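Local coordinates for protein transcriptional regulator, TetR family (Myxococcus xanthus, PDB 5K7F) that probably binds DNA as a TetR-family transcriptional regulator of isovaleryl coenzyme A biosynthesis, with isovaleryl coenzyme A as its likely effector, at residues Y137-E142 with A163-L167; C96-I101 with F166-L171; A87-E91 with Q151-R155; M68-D73 with F129-K134. The contacts are given in a common frame with arbitrary orientation. Numbering follows the deposited sequence.

Interaction 1 of 4, residues Y137-E142 with A163-L167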
loop_
_atom_site.group_PDB
_atom_site.type_symbol
_atom_site.label_atom_id
_atom_site.label_comp_id
_atom_site.label_asym_id
_atom_site.label_seq_id
_atom_site.Cartn_x
_atom_site.Cartn_y
_atom_site.Cartn_z
ATOM N N TYR A 137 15.572 0.066 7.240
ATOM C CA TYR A 137 14.462 0.801 7.844
ATOM C C TYR A 137 13.549 -0.115 8.654
ATOM O O TYR A 137 13.167 0.209 9.789
ATOM C CB TYR A 137 13.684 1.543 6.748
ATOM C CG TYR A 137 12.672 2.528 7.306
ATOM C CD1 TYR A 137 13.078 3.596 8.091
ATOM C CD2 TYR A 137 11.326 2.402 7.035
ATOM C CE1 TYR A 137 12.156 4.508 8.641
ATOM C CE2 TYR A 137 10.398 3.294 7.557
ATOM C CZ TYR A 137 10.828 4.367 8.354
ATOM O OH TYR A 137 9.932 5.277 8.885
ATOM N N VAL A 138 13.161 -1.256 8.074
ATOM C CA VAL A 138 12.320 -2.204 8.794
ATOM C C VAL A 138 13.004 -2.647 10.083
ATOM O O VAL A 138 12.357 -2.756 11.136
ATOM C CB VAL A 138 11.968 -3.415 7.905
ATOM C CG1 VAL A 138 11.198 -4.461 8.704
ATOM C CG2 VAL A 138 11.124 -3.007 6.725
ATOM N N ASP A 139 14.325 -2.905 10.022
ATOM C CA ASP A 139 15.072 -3.304 11.218
ATOM C C ASP A 139 14.959 -2.245 12.307
ATOM O O ASP A 139 14.817 -2.555 13.501
ATOM C CB ASP A 139 16.556 -3.515 10.879
ATOM C CG ASP A 139 16.825 -4.750 10.037
ATOM O OD1 ASP A 139 15.940 -5.616 9.880
ATOM O OD2 ASP A 139 17.961 -4.842 9.526
ATOM N N PHE A 140 15.091 -0.980 11.911
ATOM C CA PHE A 140 14.959 0.122 12.846
ATOM C C PHE A 140 13.596 0.114 13.518
ATOM O O PHE A 140 13.498 0.261 14.741
ATOM C CB PHE A 140 15.189 1.422 12.096
ATOM C CG PHE A 140 15.040 2.683 12.954
ATOM C CD1 PHE A 140 16.098 3.183 13.688
ATOM C CD2 PHE A 140 13.825 3.371 13.005
ATOM C CE1 PHE A 140 15.961 4.373 14.433
ATOM C CE2 PHE A 140 13.685 4.538 13.741
ATOM C CZ PHE A 140 14.733 5.021 14.480
ATOM N N LEU A 141 12.528 -0.040 12.732
ATOM C CA LEU A 141 11.194 -0.094 13.331
ATOM C C LEU A 141 11.063 -1.302 14.259
ATOM O O LEU A 141 10.515 -1.181 15.372
ATOM C CB LEU A 141 10.113 -0.131 12.241
ATOM C CG LEU A 141 10.040 1.064 11.268
ATOM C CD1 LEU A 141 8.948 0.827 10.242
ATOM C CD2 LEU A 141 9.759 2.305 12.019
ATOM N N GLU A 142 11.588 -2.468 13.850
ATOM C CA GLU A 142 11.468 -3.658 14.697
ATOM C C GLU A 142 12.200 -3.482 16.022
ATOM O O GLU A 142 11.671 -3.839 17.079
ATOM C CB GLU A 142 11.981 -4.910 13.961
ATOM C CG GLU A 142 11.137 -5.334 12.797
ATOM C CD GLU A 142 11.421 -6.733 12.238
ATOM O OE1 GLU A 142 12.329 -7.428 12.722
ATOM O OE2 GLU A 142 10.721 -7.125 11.283
ATOM N N ALA A 163 6.062 -3.433 12.874
ATOM C CA ALA A 163 6.770 -2.723 11.812
ATOM C C ALA A 163 5.941 -2.615 10.537
ATOM O O ALA A 163 5.821 -1.522 9.949
ATOM C CB ALA A 163 8.099 -3.431 11.536
ATOM N N PHE A 164 5.406 -3.739 10.041
ATOM C CA PHE A 164 4.688 -3.675 8.785
ATOM C C PHE A 164 3.261 -3.143 8.943
ATOM O O PHE A 164 2.662 -2.727 7.948
ATOM C CB PHE A 164 4.698 -5.055 8.104
ATOM C CG PHE A 164 6.025 -5.389 7.447
ATOM C CD1 PHE A 164 6.442 -4.739 6.312
ATOM C CD2 PHE A 164 6.855 -6.341 7.996
ATOM C CE1 PHE A 164 7.649 -5.039 5.742
ATOM C CE2 PHE A 164 8.058 -6.649 7.413
ATOM C CZ PHE A 164 8.452 -6.005 6.296
ATOM N N SER A 165 2.697 -3.127 10.141
ATOM C CA SER A 165 1.426 -2.418 10.337
ATOM C C SER A 165 1.651 -0.925 10.158
ATOM O O SER A 165 0.928 -0.230 9.402
ATOM C CB SER A 165 0.860 -2.718 11.725
ATOM O OG SER A 165 0.476 -4.097 11.820
ATOM N N PHE A 166 2.671 -0.435 10.843
ATOM C CA PHE A 166 3.174 0.929 10.700
ATOM C C PHE A 166 3.424 1.268 9.231
ATOM O O PHE A 166 2.973 2.311 8.719
ATOM C CB PHE A 166 4.442 1.006 11.542
ATOM C CG PHE A 166 5.204 2.328 11.495
ATOM C CD1 PHE A 166 5.747 2.849 10.322
ATOM C CD2 PHE A 166 5.478 2.947 12.676
ATOM C CE1 PHE A 166 6.516 4.060 10.361
ATOM C CE2 PHE A 166 6.233 4.118 12.716
ATOM C CZ PHE A 166 6.747 4.644 11.528
ATOM N N LEU A 167 4.209 0.432 8.546
ATOM C CA LEU A 167 4.542 0.714 7.159
ATOM C C LEU A 167 3.307 0.729 6.261
ATOM O O LEU A 167 3.158 1.627 5.421
ATOM C CB LEU A 167 5.565 -0.298 6.649
ATOM C CG LEU A 167 7.013 -0.012 7.002
ATOM C CD1 LEU A 167 7.882 -1.202 6.549
ATOM C CD2 LEU A 167 7.497 1.312 6.384
#
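L141 is the centre of this helix-helix contact, with A163 and V138 next in buried area. The segments cross steeply: their N-to-C directions differ by 116° and their axes come within 9.7 Å. The backbones are closest where L141 meets A163, with CA atoms 5.4 Å apart. A163 permits this approach because its side chain is a single methyl group. L141 CB lies 3.9 Å from A163 CB. The rest of L141 reaches between two side chains of the other helix. L141 CD1 is 3.8 Å from F166 CD1 and 3.9 Å from L167 CG. L141 CD2 sits over the face of the F166 ring, 4.0 Å from its centroid, in a CH-pi contact.

V138 is one helical turn before E142 and packs beside L141. V138 CG2 meets L167 CD1 at 3.7 Å, and V138 CG1 meets F164 CZ at 4.0 Å. E142 CG closes over A163 CB at 3.8 Å. Y137 puts its ring edge against L167, with Y137 CE2 to L167 CD2 at 3.7 Å. No hydrogen bond crosses the contact. The hydroxyl of Y137 bonds instead to N100 of helix 89-105.

The contact joins helix 125-150 to helix 159-171 within the TetR-like C-terminal domain. Helices 60-83 and 89-105 pack around Y137, and F164 stacks on W176 of the second subunit.

Interaction 2 of 4, residues C96-I101 with F166-L171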
loop_
_atom_site.group_PDB
_atom_site.type_symbol
_atom_site.label_atom_id
_atom_site.label_comp_id
_atom_site.label_asym_id
_atom_site.label_seq_id
_atom_site.Cartn_x
_atom_site.Cartn_y
_atom_site.Cartn_z
ATOM N N CYS A 96 8.840 8.980 14.400
ATOM C CA CYS A 96 9.158 8.333 13.131
ATOM C C CYS A 96 7.927 8.274 12.241
ATOM O O CYS A 96 7.971 8.611 11.052
ATOM C CB CYS A 96 9.731 6.949 13.391
ATOM S SG CYS A 96 10.559 6.178 11.983
ATOM N N MET A 97 6.789 7.910 12.834
ATOM C CA MET A 97 5.537 7.852 12.099
ATOM C C MET A 97 5.146 9.219 11.551
ATOM O O MET A 97 4.731 9.334 10.386
ATOM C CB MET A 97 4.418 7.333 12.991
ATOM C CG MET A 97 3.115 7.175 12.204
ATOM S SD MET A 97 1.834 6.340 13.155
ATOM C CE MET A 97 1.789 4.790 12.301
ATOM N N ARG A 98 5.227 10.261 12.393
ATOM C CA ARG A 98 4.866 11.594 11.921
ATOM C C ARG A 98 5.780 12.036 10.772
ATOM O O ARG A 98 5.291 12.426 9.698
ATOM C CB ARG A 98 4.894 12.579 13.082
ATOM C CG ARG A 98 4.438 13.990 12.725
ATOM C CD ARG A 98 4.435 14.869 13.970
ATOM N NE ARG A 98 3.759 16.164 13.797
ATOM C CZ ARG A 98 2.444 16.378 13.898
ATOM N NH1 ARG A 98 1.569 15.386 14.135
ATOM N NH2 ARG A 98 1.998 17.616 13.768
ATOM N N HIS A 99 7.094 11.892 10.938
ATOM C CA HIS A 99 8.010 12.241 9.843
ATOM C C HIS A 99 7.749 11.423 8.576
ATOM O O HIS A 99 7.807 11.958 7.458
ATOM C CB HIS A 99 9.450 12.069 10.307
ATOM C CG HIS A 99 9.946 13.199 11.194
ATOM N ND1 HIS A 99 10.123 14.488 10.745
ATOM C CD2 HIS A 99 10.244 13.225 12.517
ATOM C CE1 HIS A 99 10.546 15.253 11.743
ATOM N NE2 HIS A 99 10.638 14.507 12.833
ATOM N N ASN A 100 7.485 10.112 8.721
ATOM C CA ASN A 100 7.226 9.270 7.548
ATOM C C ASN A 100 5.950 9.714 6.806
ATOM O O ASN A 100 5.888 9.687 5.576
ATOM C CB ASN A 100 7.137 7.813 7.995
ATOM C CG ASN A 100 7.405 6.805 6.905
ATOM O OD1 ASN A 100 7.867 5.715 7.219
ATOM N ND2 ASN A 100 7.126 7.135 5.652
ATOM N N ILE A 101 4.907 10.114 7.538
ATOM C CA ILE A 101 3.680 10.529 6.879
ATOM C C ILE A 101 3.926 11.800 6.084
ATOM O O ILE A 101 3.401 11.982 4.975
ATOM C CB ILE A 101 2.556 10.719 7.914
ATOM C CG1 ILE A 101 2.093 9.378 8.459
ATOM C CG2 ILE A 101 1.327 11.441 7.295
ATOM C CD1 ILE A 101 1.268 9.464 9.722
ATOM N N PHE A 166 2.671 -0.435 10.843
ATOM C CA PHE A 166 3.174 0.929 10.700
ATOM C C PHE A 166 3.424 1.268 9.231
ATOM O O PHE A 166 2.973 2.311 8.719
ATOM C CB PHE A 166 4.442 1.006 11.542
ATOM C CG PHE A 166 5.204 2.328 11.495
ATOM C CD1 PHE A 166 5.747 2.849 10.322
ATOM C CD2 PHE A 166 5.478 2.947 12.676
ATOM C CE1 PHE A 166 6.516 4.060 10.361
ATOM C CE2 PHE A 166 6.233 4.118 12.716
ATOM C CZ PHE A 166 6.747 4.644 11.528
ATOM N N LEU A 167 4.209 0.432 8.546
ATOM C CA LEU A 167 4.542 0.714 7.159
ATOM C C LEU A 167 3.307 0.729 6.261
ATOM O O LEU A 167 3.158 1.627 5.421
ATOM C CB LEU A 167 5.565 -0.298 6.649
ATOM C CG LEU A 167 7.013 -0.012 7.002
ATOM C CD1 LEU A 167 7.882 -1.202 6.549
ATOM C CD2 LEU A 167 7.497 1.312 6.384
ATOM N N GLY A 168 2.417 -0.272 6.378
ATOM C CA GLY A 168 1.216 -0.261 5.555
ATOM C C GLY A 168 0.357 0.970 5.810
ATOM O O GLY A 168 -0.156 1.590 4.876
ATOM N N MET A 169 0.088 1.266 7.075
ATOM C CA MET A 169 -0.682 2.478 7.382
ATOM C C MET A 169 -0.119 3.693 6.677
ATOM O O MET A 169 -0.873 4.480 6.074
ATOM C CB MET A 169 -0.705 2.752 8.890
ATOM C CG MET A 169 -1.649 1.942 9.668
ATOM S SD MET A 169 -1.406 2.185 11.452
ATOM C CE MET A 169 -1.717 3.897 11.610
ATOM N N VAL A 170 1.198 3.852 6.714
ATOM C CA VAL A 170 1.791 5.130 6.301
ATOM C C VAL A 170 1.980 5.173 4.796
ATOM O O VAL A 170 1.628 6.163 4.146
ATOM C CB VAL A 170 3.114 5.355 7.049
ATOM C CG1 VAL A 170 3.788 6.600 6.555
ATOM C CG2 VAL A 170 2.822 5.479 8.553
ATOM N N LEU A 171 2.482 4.093 4.196
ATOM C CA LEU A 171 2.784 4.155 2.777
ATOM C C LEU A 171 1.513 4.188 1.936
ATOM O O LEU A 171 1.523 4.747 0.830
ATOM C CB LEU A 171 3.680 2.971 2.387
ATOM C CG LEU A 171 5.034 2.950 3.104
ATOM C CD1 LEU A 171 5.815 1.717 2.672
ATOM C CD2 LEU A 171 5.822 4.207 2.819
#
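M97 lays its methyl group over one face of the F166 ring, and its SD is 5.3 Å from the ring centroid in an oblique Met-aromatic contact. M97 CB also lies 3.7 Å from F166 CE2. The ring end reaches the backbone of the other helix: F166 CZ is 3.5 Å from M97 CA. C96 adds a second sulfur-aromatic contact, with SG 5.3 Å from the centroid of the F166 ring.

V170 fills the space beyond the ring. V170 CG1 is 3.8 Å from I101 CG1, and V170 CG2 is 3.9 Å from M97 CE. M97 CE also meets M169 CE at 3.7 Å. N100 points into the interface. Its OD1 bonds to Y137 of helix 125-150, while its ND2 lies 3.5 Å from V170 CG1 and has no polar partner in the model.

The segments run 33° from parallel, with axes 9.9 Å apart. M169 packs on M169 of the second subunit, so this interior borders the dimer interface. Helices 89-105 and 159-171 meet here in the buried core of the all-helical C-terminal domain, the ligand-binding and dimerisation domain of TetR-family regulators.

Interaction 3 of 4, residues A87-E91 with Q151-R155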
loop_
_atom_site.group_PDB
_atom_site.type_symbol
_atom_site.label_atom_id
_atom_site.label_comp_id
_atom_site.label_asym_id
_atom_site.label_seq_id
_atom_site.Cartn_x
_atom_site.Cartn_y
_atom_site.Cartn_z
ATOM N N ALA A 87 15.746 8.478 22.745
ATOM C CA ALA A 87 16.105 7.310 23.546
ATOM C C ALA A 87 14.880 6.495 23.928
ATOM O O ALA A 87 14.907 5.249 23.870
ATOM C CB ALA A 87 16.851 7.744 24.809
ATOM N N ASN A 88 13.801 7.189 24.264
ATOM C CA ASN A 88 12.538 6.547 24.587
ATOM C C ASN A 88 11.930 5.952 23.316
ATOM O O ASN A 88 11.675 6.701 22.350
ATOM C CB ASN A 88 11.612 7.573 25.238
ATOM C CG ASN A 88 10.257 6.990 25.547
ATOM O OD1 ASN A 88 9.716 6.292 24.724
ATOM N ND2 ASN A 88 9.699 7.286 26.726
ATOM N N PRO A 89 11.710 4.616 23.258
ATOM C CA PRO A 89 11.355 3.959 21.985
ATOM C C PRO A 89 9.940 4.240 21.510
ATOM O O PRO A 89 9.720 4.259 20.289
ATOM C CB PRO A 89 11.553 2.462 22.280
ATOM C CG PRO A 89 11.379 2.339 23.793
ATOM C CD PRO A 89 11.929 3.648 24.346
ATOM N N VAL A 90 8.973 4.458 22.412
ATOM C CA VAL A 90 7.655 4.877 21.950
ATOM C C VAL A 90 7.682 6.320 21.446
ATOM O O VAL A 90 7.072 6.626 20.411
ATOM C CB VAL A 90 6.572 4.645 23.026
ATOM C CG1 VAL A 90 6.508 5.719 24.072
ATOM C CG2 VAL A 90 5.207 4.502 22.323
ATOM N N GLU A 91 8.435 7.219 22.111
ATOM C CA GLU A 91 8.599 8.568 21.573
ATOM C C GLU A 91 9.269 8.524 20.210
ATOM O O GLU A 91 8.893 9.275 19.298
ATOM C CB GLU A 91 9.448 9.430 22.520
ATOM C CG GLU A 91 8.807 9.802 23.856
ATOM C CD GLU A 91 9.679 10.765 24.691
ATOM O OE1 GLU A 91 10.689 11.321 24.167
ATOM O OE2 GLU A 91 9.352 10.949 25.881
ATOM N N GLN A 151 9.569 -2.665 27.576
ATOM C CA GLN A 151 9.550 -1.627 28.602
ATOM C C GLN A 151 8.129 -1.249 28.998
ATOM O O GLN A 151 7.959 -0.376 29.851
ATOM C CB GLN A 151 10.330 -0.385 28.136
ATOM C CG GLN A 151 11.813 -0.674 27.901
ATOM C CD GLN A 151 12.588 0.479 27.257
ATOM O OE1 GLN A 151 12.279 1.629 27.453
ATOM N NE2 GLN A 151 13.595 0.142 26.475
ATOM N N GLY A 152 7.122 -1.925 28.437
ATOM C CA GLY A 152 5.738 -1.647 28.776
ATOM C C GLY A 152 5.241 -0.282 28.345
ATOM O O GLY A 152 4.302 0.244 28.954
ATOM N N LEU A 153 5.848 0.317 27.311
ATOM C CA LEU A 153 5.379 1.600 26.794
ATOM C C LEU A 153 4.390 1.453 25.635
ATOM O O LEU A 153 3.767 2.444 25.253
ATOM C CB LEU A 153 6.579 2.453 26.362
ATOM C CG LEU A 153 7.626 2.730 27.449
ATOM C CD1 LEU A 153 8.921 3.172 26.795
ATOM C CD2 LEU A 153 7.151 3.785 28.466
ATOM N N ILE A 154 4.219 0.239 25.097
ATOM C CA ILE A 154 3.174 -0.090 24.136
ATOM C C ILE A 154 2.669 -1.476 24.514
ATOM O O ILE A 154 3.367 -2.268 25.162
ATOM C CB ILE A 154 3.629 -0.085 22.647
ATOM C CG1 ILE A 154 4.777 -1.058 22.430
ATOM C CG2 ILE A 154 4.051 1.329 22.192
ATOM C CD1 ILE A 154 5.277 -1.117 21.029
ATOM N N ARG A 155 1.442 -1.741 24.134
ATOM C CA ARG A 155 0.875 -3.083 24.295
ATOM C C ARG A 155 1.738 -4.106 23.559
ATOM O O ARG A 155 2.248 -3.812 22.472
ATOM C CB ARG A 155 -0.553 -3.076 23.747
ATOM C CG ARG A 155 -1.285 -4.391 23.809
ATOM C CD ARG A 155 -2.753 -4.221 23.376
ATOM N NE ARG A 155 -3.328 -2.972 23.883
ATOM C CZ ARG A 155 -3.983 -2.842 25.034
ATOM N NH1 ARG A 155 -4.172 -3.894 25.828
ATOM N NH2 ARG A 155 -4.453 -1.646 25.389
#
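The loop that follows a Schellman motif meets a helix N-cap here, at one end of the all-helical C-terminal domain. G152, with positive phi, is the Schellman residue that follows helix 125-150. The chain then turns so that L153 and I154 both direct their CA-to-CB bonds toward the start of helix 89-105.

L153 is the main bump. It rests in a shallow hollow formed by N88, P89 and V90. Its CD1 lies 3.9 Å from P89 CD and 3.8 Å from N88 OD1. V90 fits against the backbone side of L153 and against I154: V90 CG1 is 4.0 Å from L153 CB, and V90 CG2 presses on I154 CG2 at 3.4 Å. Q151 borders the proline, with Q151 OE1 3.7 Å from P89 CD. P89 also packs on Q147 and A148 of helix 125-150, and F197 touches both V90 and I154.

No hydrogen bond joins the segments. The polar link is local: E91 N donates to N88 OD1 at 3.1 Å, capping helix 89-105.

Interaction 4 of 4, residues M68-D73 with F129-K134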
loop_
_atom_site.group_PDB
_atom_site.type_symbol
_atom_site.label_atom_id
_atom_site.label_comp_id
_atom_site.label_asym_id
_atom_site.label_seq_id
_atom_site.Cartn_x
_atom_site.Cartn_y
_atom_site.Cartn_z
ATOM N N MET A 68 15.041 5.126 -7.004
ATOM C CA MET A 68 14.848 4.308 -5.813
ATOM C C MET A 68 15.932 4.574 -4.759
ATOM O O MET A 68 15.642 4.655 -3.561
ATOM C CB MET A 68 14.729 2.831 -6.231
ATOM C CG MET A 68 13.499 2.592 -7.100
ATOM S SD MET A 68 13.263 0.845 -7.545
ATOM C CE MET A 68 12.754 0.245 -5.951
ATOM N N ASN A 69 17.183 4.748 -5.163
ATOM C CA ASN A 69 18.222 5.114 -4.206
ATOM C C ASN A 69 17.973 6.494 -3.607
ATOM O O ASN A 69 18.262 6.731 -2.426
ATOM C CB ASN A 69 19.583 5.083 -4.883
ATOM C CG ASN A 69 20.241 3.735 -4.781
ATOM O OD1 ASN A 69 20.064 2.993 -3.801
ATOM N ND2 ASN A 69 21.050 3.430 -5.761
ATOM N N TYR A 70 17.443 7.413 -4.410
ATOM C CA TYR A 70 17.112 8.734 -3.886
ATOM C C TYR A 70 16.016 8.607 -2.842
ATOM O O TYR A 70 16.081 9.242 -1.780
ATOM C CB TYR A 70 16.679 9.655 -5.024
ATOM C CG TYR A 70 16.296 11.087 -4.594
ATOM C CD1 TYR A 70 16.944 11.730 -3.563
ATOM C CD2 TYR A 70 15.264 11.769 -5.225
ATOM C CE1 TYR A 70 16.586 12.999 -3.164
ATOM C CE2 TYR A 70 14.910 13.052 -4.816
ATOM C CZ TYR A 70 15.562 13.645 -3.802
ATOM O OH TYR A 70 15.219 14.919 -3.381
ATOM N N GLY A 71 15.042 7.716 -3.090
ATOM C CA GLY A 71 13.980 7.520 -2.119
ATOM C C GLY A 71 14.517 7.011 -0.795
ATOM O O GLY A 71 14.045 7.391 0.285
ATOM N N MET A 72 15.487 6.112 -0.844
ATOM C CA MET A 72 16.037 5.655 0.437
ATOM C C MET A 72 16.888 6.725 1.108
ATOM O O MET A 72 16.966 6.767 2.342
ATOM C CB MET A 72 16.852 4.394 0.240
ATOM C CG MET A 72 16.006 3.126 -0.082
ATOM S SD MET A 72 14.468 2.944 0.867
ATOM C CE MET A 72 15.080 2.836 2.552
ATOM N N ASP A 73 17.578 7.554 0.323
ATOM C CA ASP A 73 18.262 8.730 0.860
ATOM C C ASP A 73 17.282 9.649 1.562
ATOM O O ASP A 73 17.617 10.276 2.580
ATOM C CB ASP A 73 18.961 9.506 -0.252
ATOM C CG ASP A 73 20.237 8.871 -0.712
ATOM O OD1 ASP A 73 20.735 7.970 -0.039
ATOM O OD2 ASP A 73 20.775 9.346 -1.743
ATOM N N PHE A 129 20.317 -4.558 -3.838
ATOM C CA PHE A 129 20.927 -3.404 -3.189
ATOM C C PHE A 129 19.850 -2.503 -2.578
ATOM O O PHE A 129 19.964 -2.092 -1.420
ATOM C CB PHE A 129 21.793 -2.643 -4.190
ATOM C CG PHE A 129 22.485 -1.429 -3.613
ATOM C CD1 PHE A 129 21.867 -0.203 -3.628
ATOM C CD2 PHE A 129 23.752 -1.520 -3.068
ATOM C CE1 PHE A 129 22.482 0.913 -3.105
ATOM C CE2 PHE A 129 24.379 -0.404 -2.540
ATOM C CZ PHE A 129 23.738 0.816 -2.564
ATOM N N ILE A 130 18.764 -2.256 -3.318
ATOM C CA ILE A 130 17.639 -1.494 -2.770
ATOM C C ILE A 130 16.942 -2.288 -1.673
ATOM O O ILE A 130 16.536 -1.726 -0.655
ATOM C CB ILE A 130 16.635 -1.121 -3.875
ATOM C CG1 ILE A 130 17.281 -0.244 -4.949
ATOM C CG2 ILE A 130 15.405 -0.446 -3.261
ATOM C CD1 ILE A 130 17.718 1.154 -4.485
ATOM N N ASP A 131 16.758 -3.602 -1.876
ATOM C CA ASP A 131 16.098 -4.412 -0.855
ATOM C C ASP A 131 16.857 -4.341 0.460
ATOM O O ASP A 131 16.248 -4.283 1.533
ATOM C CB ASP A 131 15.982 -5.872 -1.306
ATOM C CG ASP A 131 14.816 -6.116 -2.267
ATOM O OD1 ASP A 131 14.040 -5.175 -2.544
ATOM O OD2 ASP A 131 14.662 -7.274 -2.733
ATOM N N ALA A 132 18.184 -4.350 0.401
ATOM C CA ALA A 132 18.980 -4.260 1.623
ATOM C C ALA A 132 18.796 -2.909 2.300
ATOM O O ALA A 132 18.718 -2.827 3.528
ATOM C CB ALA A 132 20.458 -4.498 1.322
ATOM N N ARG A 133 18.680 -1.844 1.516
ATOM C CA ARG A 133 18.434 -0.548 2.123
ATOM C C ARG A 133 17.053 -0.510 2.762
ATOM O O ARG A 133 16.886 -0.018 3.888
ATOM C CB ARG A 133 18.588 0.547 1.075
ATOM C CG ARG A 133 20.015 0.678 0.509
ATOM C CD ARG A 133 20.214 1.985 -0.254
ATOM N NE ARG A 133 20.249 3.117 0.670
ATOM C CZ ARG A 133 20.315 4.401 0.322
ATOM N NH1 ARG A 133 20.357 4.773 -0.951
ATOM N NH2 ARG A 133 20.313 5.327 1.254
ATOM N N LYS A 134 16.048 -1.029 2.070
ATOM C CA LYS A 134 14.707 -1.048 2.653
ATOM C C LYS A 134 14.706 -1.807 3.970
ATOM O O LYS A 134 13.999 -1.433 4.920
ATOM C CB LYS A 134 13.706 -1.671 1.674
ATOM C CG LYS A 134 13.355 -0.786 0.458
ATOM C CD LYS A 134 12.506 -1.553 -0.554
ATOM C CE LYS A 134 12.072 -0.656 -1.708
ATOM N NZ LYS A 134 11.037 -1.333 -2.525
#
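R133 and D73 form a salt bridge, with R133 NH2 donating to D73 OD1 at 3.0 Å. R133 NH1 makes a weak bond to the same D73 OD1 at 3.3 Å. NH1 of R133 also makes a weak bond to N69 OD1 at 3.4 Å. The guanidinium therefore bridges two residues one helical turn apart.

M72 packs under this group. M72 CB lies over a face of the guanidinium, 3.5 Å from R133 CZ. M72 SD reaches K134 CG at 3.9 Å. I130 inserts between M68 and N69: M68 CE is 3.8 Å from I130 CG2, and N69 OD1 is 3.1 Å from I130 CD1. At the exposed margin, N69 OD1 is 3.3 Å from F129 CE1, at the ring edge.

The segments are nearly parallel, at 15°, with axes 10.3 Å apart. As in TetR-family regulators, helix 60-83 probably connects the helix-turn-helix region to the C-terminal domain; this contact ties it to helix 125-150. Helix 110-117 packs on M68 and M72 and accepts a bond from K134 at L116 O. The Y70 CA-to-CB bond points away, and its side chain touches helix 18-32.

Interactions 1 and 2 form one continuous buried core. They share F166 and L167 of helix 159-171, and Y137 of interaction 1 hydrogen-bonds to N100 of interaction 2. Both also touch the second subunit. Their cross-segment chemistry is mainly apolar, with CH-pi and sulfur-aromatic contacts. Interaction 3 is more peripheral and has the smallest buried area. It uses the start of helix 89-105, the helix of interaction 2, and meets a loop rather than another helix. Interaction 4 is partly buried and buries the largest area. It alone has a salt bridge across its segments. It shares helix 125-150 with interaction 1, and its centre is about 27 Å from that of interaction 3.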